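Copper homeostasis protein CutC (Streptococcus agalactiae, PDB 2BDQ) probably binds copper ions and is thought to take part in copper homeostasis in the cytoplasm. Local coordinates at residues 90-104 against 119-131. Residues are numbered along the deposited sequence; the frame is centred on the assembly and turned at random.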
ATOM      1  N   SER A  90      -9.065  15.441   1.451  1.00 22.41           N
ATOM      2  CA  SER A  90      -7.852  15.338   2.250  1.00 21.95           C
ATOM      3  C   SER A  90      -7.410  16.759   2.610  1.00 22.40           C
ATOM      4  O   SER A  90      -7.644  17.706   1.853  1.00 22.58           O
ATOM      5  CB  SER A  90      -6.753  14.623   1.465  1.00 22.76           C
ATOM      6  OG  SER A  90      -7.148  13.300   1.139  1.00 22.00           O
ATOM      7  N   ASP A  91      -6.776  16.903   3.767  1.00 21.17           N
ATOM      8  CA  ASP A  91      -6.329  18.208   4.237  1.00 20.86           C
ATOM      9  C   ASP A  91      -4.957  18.613   3.729  1.00 20.48           C
ATOM     10  O   ASP A  91      -4.656  19.805   3.632  1.00 20.09           O
ATOM     11  CB  ASP A  91      -6.335  18.221   5.759  1.00 21.40           C
ATOM     12  CG  ASP A  91      -7.721  18.022   6.324  1.00 21.90           C
ATOM     13  OD1 ASP A  91      -8.554  18.945   6.181  1.00 21.50           O
ATOM     14  OD2 ASP A  91      -7.984  16.937   6.888  1.00 21.03           O
ATOM     15  N   ALA A  92      -4.129  17.628   3.396  1.00 17.83           N
ATOM     16  CA  ALA A  92      -2.795  17.918   2.898  1.00 17.40           C
ATOM     17  C   ALA A  92      -2.250  16.772   2.058  1.00 16.19           C
ATOM     18  O   ALA A  92      -2.702  15.636   2.173  1.00 15.84           O
ATOM     19  CB  ALA A  92      -1.857  18.203   4.068  1.00 15.28           C
ATOM     20  N   LEU A  93      -1.273  17.083   1.212  1.00 15.26           N
ATOM     21  CA  LEU A  93      -0.646  16.090   0.358  1.00 14.52           C
ATOM     22  C   LEU A  93       0.845  16.043   0.687  1.00 15.53           C
ATOM     23  O   LEU A  93       1.484  17.085   0.837  1.00 14.83           O
ATOM     24  CB  LEU A  93      -0.869  16.459  -1.109  1.00 14.38           C
ATOM     25  CG  LEU A  93      -2.325  16.763  -1.491  1.00 15.87           C
ATOM     26  CD1 LEU A  93      -2.381  17.223  -2.945  1.00 14.41           C
ATOM     27  CD2 LEU A  93      -3.199  15.530  -1.282  1.00 13.24           C
ATOM     28  N   VAL A  94       1.388  14.833   0.802  1.00 14.86           N
ATOM     29  CA  VAL A  94       2.795  14.630   1.132  1.00 14.66           C
ATOM     30  C   VAL A  94       3.500  13.974  -0.054  1.00 17.92           C
ATOM     31  O   VAL A  94       3.162  12.853  -0.444  1.00 18.35           O
ATOM     32  CB  VAL A  94       2.933  13.709   2.364  1.00 13.98           C
ATOM     33  CG1 VAL A  94       4.365  13.699   2.858  1.00 12.97           C
ATOM     34  CG2 VAL A  94       1.975  14.159   3.459  1.00 12.80           C
ATOM     35  N   LEU A  95       4.476  14.668  -0.634  1.00 17.23           N
ATOM     36  CA  LEU A  95       5.196  14.119  -1.776  1.00 16.40           C
ATOM     37  C   LEU A  95       6.650  14.584  -1.792  1.00 16.96           C
ATOM     38  O   LEU A  95       7.058  15.422  -0.988  1.00 15.53           O
ATOM     39  CB  LEU A  95       4.516  14.538  -3.081  1.00 15.06           C
ATOM     40  CG  LEU A  95       4.580  16.015  -3.487  1.00 14.79           C
ATOM     41  CD1 LEU A  95       4.249  16.156  -4.964  1.00 15.34           C
ATOM     42  CD2 LEU A  95       3.617  16.825  -2.651  1.00 12.64           C
ATOM     43  N   GLY A  96       7.432  14.037  -2.716  1.00 16.56           N
ATOM     44  CA  GLY A  96       8.826  14.430  -2.811  1.00 16.12           C
ATOM     45  C   GLY A  96       9.430  13.878  -4.076  1.00 15.95           C
ATOM     46  O   GLY A  96       9.448  12.664  -4.282  1.00 15.68           O
ATOM     47  N   ILE A  97       9.918  14.766  -4.932  1.00 15.49           N
ATOM     48  CA  ILE A  97      10.518  14.350  -6.189  1.00 15.11           C
ATOM     49  C   ILE A  97      11.921  14.940  -6.321  1.00 16.26           C
ATOM     50  O   ILE A  97      12.117  16.142  -6.148  1.00 15.20           O
ATOM     51  CB  ILE A  97       9.680  14.828  -7.391  1.00 15.34           C
ATOM     52  CG1 ILE A  97       8.190  14.620  -7.114  1.00 15.54           C
ATOM     53  CG2 ILE A  97      10.075  14.054  -8.642  1.00 15.40           C
ATOM     54  CD1 ILE A  97       7.281  15.229  -8.183  1.00 15.14           C
ATOM     55  N   LEU A  98      12.891  14.091  -6.645  1.00 16.23           N
ATOM     56  CA  LEU A  98      14.272  14.533  -6.804  1.00 17.40           C
ATOM     57  C   LEU A  98      14.835  14.118  -8.145  1.00 17.47           C
ATOM     58  O   LEU A  98      14.385  13.149  -8.738  1.00 18.89           O
ATOM     59  CB  LEU A  98      15.162  13.933  -5.718  1.00 16.29           C
ATOM     60  CG  LEU A  98      14.841  14.198  -4.248  1.00 17.47           C
ATOM     61  CD1 LEU A  98      15.864  13.461  -3.403  1.00 14.27           C
ATOM     62  CD2 LEU A  98      14.859  15.690  -3.950  1.00 17.31           C
ATOM     63  N   THR A  99      15.841  14.853  -8.605  1.00 19.73           N
ATOM     64  CA  THR A  99      16.511  14.562  -9.865  1.00 20.70           C
ATOM     65  C   THR A  99      17.611  13.548  -9.564  1.00 21.54           C
ATOM     66  O   THR A  99      17.927  13.299  -8.399  1.00 20.35           O
ATOM     67  CB  THR A  99      17.175  15.831 -10.459  1.00 22.19           C
ATOM     68  OG1 THR A  99      18.179  16.314  -9.550  1.00 22.20           O
ATOM     69  CG2 THR A  99      16.137  16.925 -10.687  1.00 19.17           C
ATOM     70  N   SER A 100      18.194  12.982 -10.618  1.00 23.00           N
ATOM     71  CA  SER A 100      19.261  12.000 -10.482  1.00 25.07           C
ATOM     72  C   SER A 100      20.440  12.548  -9.682  1.00 25.89           C
ATOM     73  O   SER A 100      21.211  11.782  -9.099  1.00 25.97           O
ATOM     74  CB  SER A 100      19.738  11.542 -11.862  1.00 26.44           C
ATOM     75  OG  SER A 100      20.295  12.623 -12.600  1.00 32.54           O
ATOM     76  N   ASN A 101      20.582  13.871  -9.653  1.00 27.05           N
ATOM     77  CA  ASN A 101      21.668  14.500  -8.900  1.00 26.95           C
ATOM     78  C   ASN A 101      21.233  14.923  -7.496  1.00 25.01           C
ATOM     79  O   ASN A 101      21.867  15.769  -6.864  1.00 25.36           O
ATOM     80  CB  ASN A 101      22.235  15.691  -9.682  1.00 29.07           C
ATOM     81  CG  ASN A 101      21.159  16.505 -10.370  1.00 34.76           C
ATOM     82  OD1 ASN A 101      20.653  17.489  -9.819  1.00 35.72           O
ATOM     83  ND2 ASN A 101      20.792  16.092 -11.586  1.00 37.28           N
ATOM     84  N   ASN A 102      20.148  14.321  -7.015  1.00 23.02           N
ATOM     85  CA  ASN A 102      19.638  14.581  -5.673  1.00 21.67           C
ATOM     86  C   ASN A 102      19.211  16.007  -5.381  1.00 22.24           C
ATOM     87  O   ASN A 102      19.380  16.500  -4.262  1.00 23.08           O
ATOM     88  CB  ASN A 102      20.683  14.154  -4.648  1.00 20.24           C
ATOM     89  CG  ASN A 102      20.980  12.684  -4.717  1.00 19.89           C
ATOM     90  OD1 ASN A 102      22.103  12.254  -4.455  1.00 23.31           O
ATOM     91  ND2 ASN A 102      19.974  11.894  -5.056  1.00 16.90           N
ATOM     92  N   HIS A 103      18.666  16.674  -6.386  1.00 23.18           N
ATOM     93  CA  HIS A 103      18.186  18.037  -6.216  1.00 24.40           C
ATOM     94  C   HIS A 103      16.689  18.022  -6.425  1.00 24.26           C
ATOM     95  O   HIS A 103      16.144  17.072  -6.990  1.00 23.93           O
ATOM     96  CB  HIS A 103      18.864  18.964  -7.223  1.00 26.24           C
ATOM     97  CG  HIS A 103      20.272  19.313  -6.853  1.00 28.73           C
ATOM     98  ND1 HIS A 103      21.260  19.524  -7.790  1.00 30.76           N
ATOM     99  CD2 HIS A 103      20.859  19.473  -5.644  1.00 29.85           C
ATOM    100  CE1 HIS A 103      22.397  19.794  -7.173  1.00 31.99           C
ATOM    101  NE2 HIS A 103      22.182  19.768  -5.870  1.00 29.94           N
ATOM    102  N   ILE A 104      16.016  19.063  -5.962  1.00 23.49           N
ATOM    103  CA  ILE A 104      14.578  19.128  -6.125  1.00 23.94           C
ATOM    104  C   ILE A 104      14.205  19.220  -7.594  1.00 23.42           C
ATOM    105  O   ILE A 104      14.665  20.110  -8.303  1.00 23.26           O
ATOM    106  CB  ILE A 104      13.989  20.335  -5.379  1.00 25.15           C
ATOM    107  CG1 ILE A 104      14.170  20.141  -3.874  1.00 25.87           C
ATOM    108  CG2 ILE A 104      12.517  20.497  -5.728  1.00 26.43           C
ATOM    109  CD1 ILE A 104      13.574  21.233  -3.044  1.00 26.27           C
ATOM    110  N   LEU A 119      -4.453  22.643  -2.395  1.00 19.90           N
ATOM    111  CA  LEU A 119      -4.351  22.029  -1.077  1.00 19.21           C
ATOM    112  C   LEU A 119      -2.945  22.220  -0.513  1.00 18.93           C
ATOM    113  O   LEU A 119      -1.981  22.380  -1.266  1.00 18.90           O
ATOM    114  CB  LEU A 119      -4.685  20.533  -1.127  1.00 20.61           C
ATOM    115  CG  LEU A 119      -6.076  20.079  -1.587  1.00 22.67           C
ATOM    116  CD1 LEU A 119      -6.253  18.634  -1.151  1.00 23.40           C
ATOM    117  CD2 LEU A 119      -7.183  20.937  -0.988  1.00 22.40           C
ATOM    118  N   PRO A 120      -2.818  22.241   0.828  1.00 17.60           N
ATOM    119  CA  PRO A 120      -1.524  22.409   1.497  1.00 17.45           C
ATOM    120  C   PRO A 120      -0.581  21.298   1.048  1.00 18.30           C
ATOM    121  O   PRO A 120      -0.990  20.138   0.954  1.00 17.32           O
ATOM    122  CB  PRO A 120      -1.879  22.283   2.972  1.00 17.00           C
ATOM    123  CG  PRO A 120      -3.266  22.842   3.032  1.00 17.61           C
ATOM    124  CD  PRO A 120      -3.920  22.238   1.808  1.00 16.51           C
ATOM    125  N   LEU A 121       0.671  21.653   0.779  1.00 18.54           N
ATOM    126  CA  LEU A 121       1.655  20.684   0.321  1.00 19.03           C
ATOM    127  C   LEU A 121       2.843  20.527   1.256  1.00 18.35           C
ATOM    128  O   LEU A 121       3.366  21.508   1.785  1.00 17.13           O
ATOM    129  CB  LEU A 121       2.170  21.075  -1.065  1.00 20.20           C
ATOM    130  CG  LEU A 121       1.156  21.095  -2.206  1.00 21.63           C
ATOM    131  CD1 LEU A 121       1.804  21.704  -3.442  1.00 21.87           C
ATOM    132  CD2 LEU A 121       0.678  19.679  -2.495  1.00 22.13           C
ATOM    133  N   VAL A 122       3.261  19.281   1.461  1.00 18.36           N
ATOM    134  CA  VAL A 122       4.408  18.991   2.303  1.00 18.76           C
ATOM    135  C   VAL A 122       5.404  18.106   1.559  1.00 19.44           C
ATOM    136  O   VAL A 122       5.016  17.158   0.875  1.00 20.24           O
ATOM    137  CB  VAL A 122       3.976  18.340   3.658  1.00 18.95           C
ATOM    138  CG1 VAL A 122       2.781  17.461   3.466  1.00 20.01           C
ATOM    139  CG2 VAL A 122       5.135  17.557   4.264  1.00 18.10           C
ATOM    140  N   PHE A 123       6.684  18.465   1.669  1.00 18.76           N
ATOM    141  CA  PHE A 123       7.797  17.742   1.048  1.00 17.57           C
ATOM    142  C   PHE A 123       8.327  16.814   2.154  1.00 19.27           C
ATOM    143  O   PHE A 123       8.638  17.273   3.261  1.00 18.06           O
ATOM    144  CB  PHE A 123       8.871  18.753   0.596  1.00 15.00           C
ATOM    145  CG  PHE A 123       9.812  18.228  -0.464  1.00 13.66           C
ATOM    146  CD1 PHE A 123      10.919  17.454  -0.127  1.00 11.79           C
ATOM    147  CD2 PHE A 123       9.560  18.467  -1.803  1.00 12.02           C
ATOM    148  CE1 PHE A 123      11.752  16.923  -1.118  1.00 11.25           C
ATOM    149  CE2 PHE A 123      10.389  17.942  -2.798  1.00 13.18           C
ATOM    150  CZ  PHE A 123      11.484  17.167  -2.452  1.00  9.05           C
ATOM    151  N   HIS A 124       8.417  15.518   1.871  1.00 20.36           N
ATOM    152  CA  HIS A 124       8.856  14.569   2.894  1.00 21.29           C
ATOM    153  C   HIS A 124      10.357  14.308   3.041  1.00 22.19           C
ATOM    154  O   HIS A 124      11.186  15.052   2.520  1.00 23.09           O
ATOM    155  CB  HIS A 124       8.111  13.243   2.715  1.00 20.03           C
ATOM    156  CG  HIS A 124       8.216  12.667   1.339  1.00 19.52           C
ATOM    157  ND1 HIS A 124       9.424  12.495   0.692  1.00 19.22           N
ATOM    158  CD2 HIS A 124       7.272  12.183   0.496  1.00 19.96           C
ATOM    159  CE1 HIS A 124       9.217  11.929  -0.482  1.00 21.22           C
ATOM    160  NE2 HIS A 124       7.917  11.728  -0.626  1.00 19.67           N
HETATM  161  N   MSE A 125      10.675  13.241   3.770  1.00 23.92           N
HETATM  162  CA  MSE A 125      12.040  12.804   4.077  1.00 25.11           C
HETATM  163  C   MSE A 125      13.009  12.821   2.881  1.00 22.87           C
HETATM  164  O   MSE A 125      14.225  12.751   3.060  1.00 21.78           O
HETATM  165  CB  MSE A 125      11.991  11.393   4.691  1.00 29.76           C
HETATM  166  CG  MSE A 125      12.805  11.178   5.982  1.00 38.36           C
HETATM  167 SE   MSE A 125      11.915  11.661   7.678  1.00 49.02          SE
HETATM  168  CE  MSE A 125      10.779  10.100   7.902  1.00 44.81           C
ATOM    169  N   ALA A 126      12.488  12.900   1.664  1.00 20.57           N
ATOM    170  CA  ALA A 126      13.366  12.944   0.496  1.00 19.97           C
ATOM    171  C   ALA A 126      14.273  14.173   0.595  1.00 20.29           C
ATOM    172  O   ALA A 126      15.327  14.237  -0.042  1.00 19.20           O
ATOM    173  CB  ALA A 126      12.549  13.006  -0.785  1.00 18.05           C
ATOM    174  N   PHE A 127      13.853  15.147   1.398  1.00 19.47           N
ATOM    175  CA  PHE A 127      14.619  16.372   1.583  1.00 19.79           C
ATOM    176  C   PHE A 127      16.018  16.095   2.129  1.00 19.57           C
ATOM    177  O   PHE A 127      16.971  16.774   1.759  1.00 21.47           O
ATOM    178  CB  PHE A 127      13.889  17.316   2.542  1.00 18.83           C
ATOM    179  CG  PHE A 127      14.517  18.681   2.648  1.00 17.92           C
ATOM    180  CD1 PHE A 127      14.207  19.679   1.722  1.00 19.34           C
ATOM    181  CD2 PHE A 127      15.428  18.967   3.660  1.00 16.84           C
ATOM    182  CE1 PHE A 127      14.802  20.938   1.799  1.00 19.16           C
ATOM    183  CE2 PHE A 127      16.030  20.222   3.745  1.00 17.77           C
ATOM    184  CZ  PHE A 127      15.716  21.210   2.819  1.00 17.16           C
ATOM    185  N   ASP A 128      16.138  15.101   3.005  1.00 19.03           N
ATOM    186  CA  ASP A 128      17.426  14.763   3.604  1.00 18.55           C
ATOM    187  C   ASP A 128      18.461  14.220   2.613  1.00 19.58           C
ATOM    188  O   ASP A 128      19.659  14.246   2.905  1.00 19.69           O
ATOM    189  CB  ASP A 128      17.237  13.753   4.740  1.00 18.87           C
ATOM    190  CG  ASP A 128      16.345  14.282   5.858  1.00 20.90           C
ATOM    191  OD1 ASP A 128      16.688  15.318   6.470  1.00 21.04           O
ATOM    192  OD2 ASP A 128      15.295  13.662   6.133  1.00 21.83           O
ATOM    193  N   VAL A 129      18.005  13.732   1.452  1.00 19.02           N
ATOM    194  CA  VAL A 129      18.903  13.183   0.423  1.00 18.45           C
ATOM    195  C   VAL A 129      19.645  14.310  -0.299  1.00 18.43           C
ATOM    196  O   VAL A 129      20.699  14.099  -0.902  1.00 16.82           O
ATOM    197  CB  VAL A 129      18.120  12.357  -0.640  1.00 20.11           C
ATOM    198  CG1 VAL A 129      19.077  11.822  -1.715  1.00 18.00           C
ATOM    199  CG2 VAL A 129      17.380  11.210   0.028  1.00 20.25           C
ATOM    200  N   ILE A 130      19.071  15.506  -0.244  1.00 18.77           N
ATOM    201  CA  ILE A 130      19.665  16.679  -0.871  1.00 18.70           C
ATOM    202  C   ILE A 130      21.019  16.994  -0.209  1.00 19.26           C
ATOM    203  O   ILE A 130      21.144  16.976   1.017  1.00 16.81           O
ATOM    204  CB  ILE A 130      18.715  17.889  -0.732  1.00 18.13           C
ATOM    205  CG1 ILE A 130      17.381  17.560  -1.409  1.00 18.59           C
ATOM    206  CG2 ILE A 130      19.340  19.143  -1.346  1.00 18.30           C
ATOM    207  CD1 ILE A 130      16.370  18.678  -1.357  1.00 15.92           C
ATOM    208  N   PRO A 131      22.059  17.252  -1.016  1.00 20.90           N
ATOM    209  CA  PRO A 131      23.359  17.563  -0.406  1.00 23.73           C
ATOM    210  C   PRO A 131      23.214  18.750   0.544  1.00 25.26           C
ATOM    211  O   PRO A 131      22.634  19.772   0.179  1.00 24.88           O
ATOM    212  CB  PRO A 131      24.259  17.850  -1.614  1.00 22.34           C
ATOM    213  CG  PRO A 131      23.298  18.223  -2.705  1.00 24.63           C
ATOM    214  CD  PRO A 131      22.146  17.275  -2.483  1.00 21.59           C
TER
HETATM  215  O   HOH W   1       6.813  11.090  -3.266  1.00 13.60           O
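Backbone hydrogen bonds join Leu93 and Leu95 to Pro120, Val122 and His124 as neighbouring parallel strands. Leu93 N gives to Pro120 O and Leu93 O accepts from Val122 N (2.9 Å); Leu95 N then gives to Val122 O, and Leu95 O takes His124 N at 3.2 Å, the donor standing well above the carbonyl plane. Along each strand the side chains alternate between the faces of the sheet, paired residues sharing a face. On the Val94 face, Val122 CG1 lies between its own backbone N and carbonyl carbon, off the staggered position (chi1 34°), and comes tightly against Val94 CG2 at 3.4 Å. On the other face, Leu121 CD2 meets Leu93 CB and reaches Leu95 CD2, while helix 106-116 packs against Leu93 and Leu121. Past the strands, Gly96 touches two rings. Its CA sits over a face of Phe123, a CH-pi contact 4.0 Å from the ring centroid, and is also approached by His124 CE1, with Leu95 C over one face of that imidazole. The His124 ring is fixed at both nitrogens: ND1 accepts from Ala126 N in the ring plane (3.2 Å), and NE2 is hydrogen-bonded to a water that donates to Gly96 O. Leu98 next forks into the second segment, CD2 at the edge of Phe123 and against Ile130 CG1, CD1 against Val129 CB (3.7 Å). Ile104 CG1 packs on Ile130 CD1, and the type I turn from Thr99 to Asn102 carries Asn102 O to Ile130 CA in a CA-H...O contact of 3.4 Å. Outside the pair, strand 56-60 bonds the far edge of strand 92-95, and helix 135-144 touches Phe123 and Ile104. Strand 92-95, helix 106-116 and strand 121-123 form one beta-alpha-beta crossover of the closed eight-stranded parallel barrel, the TIM-barrel fold of the CutC family.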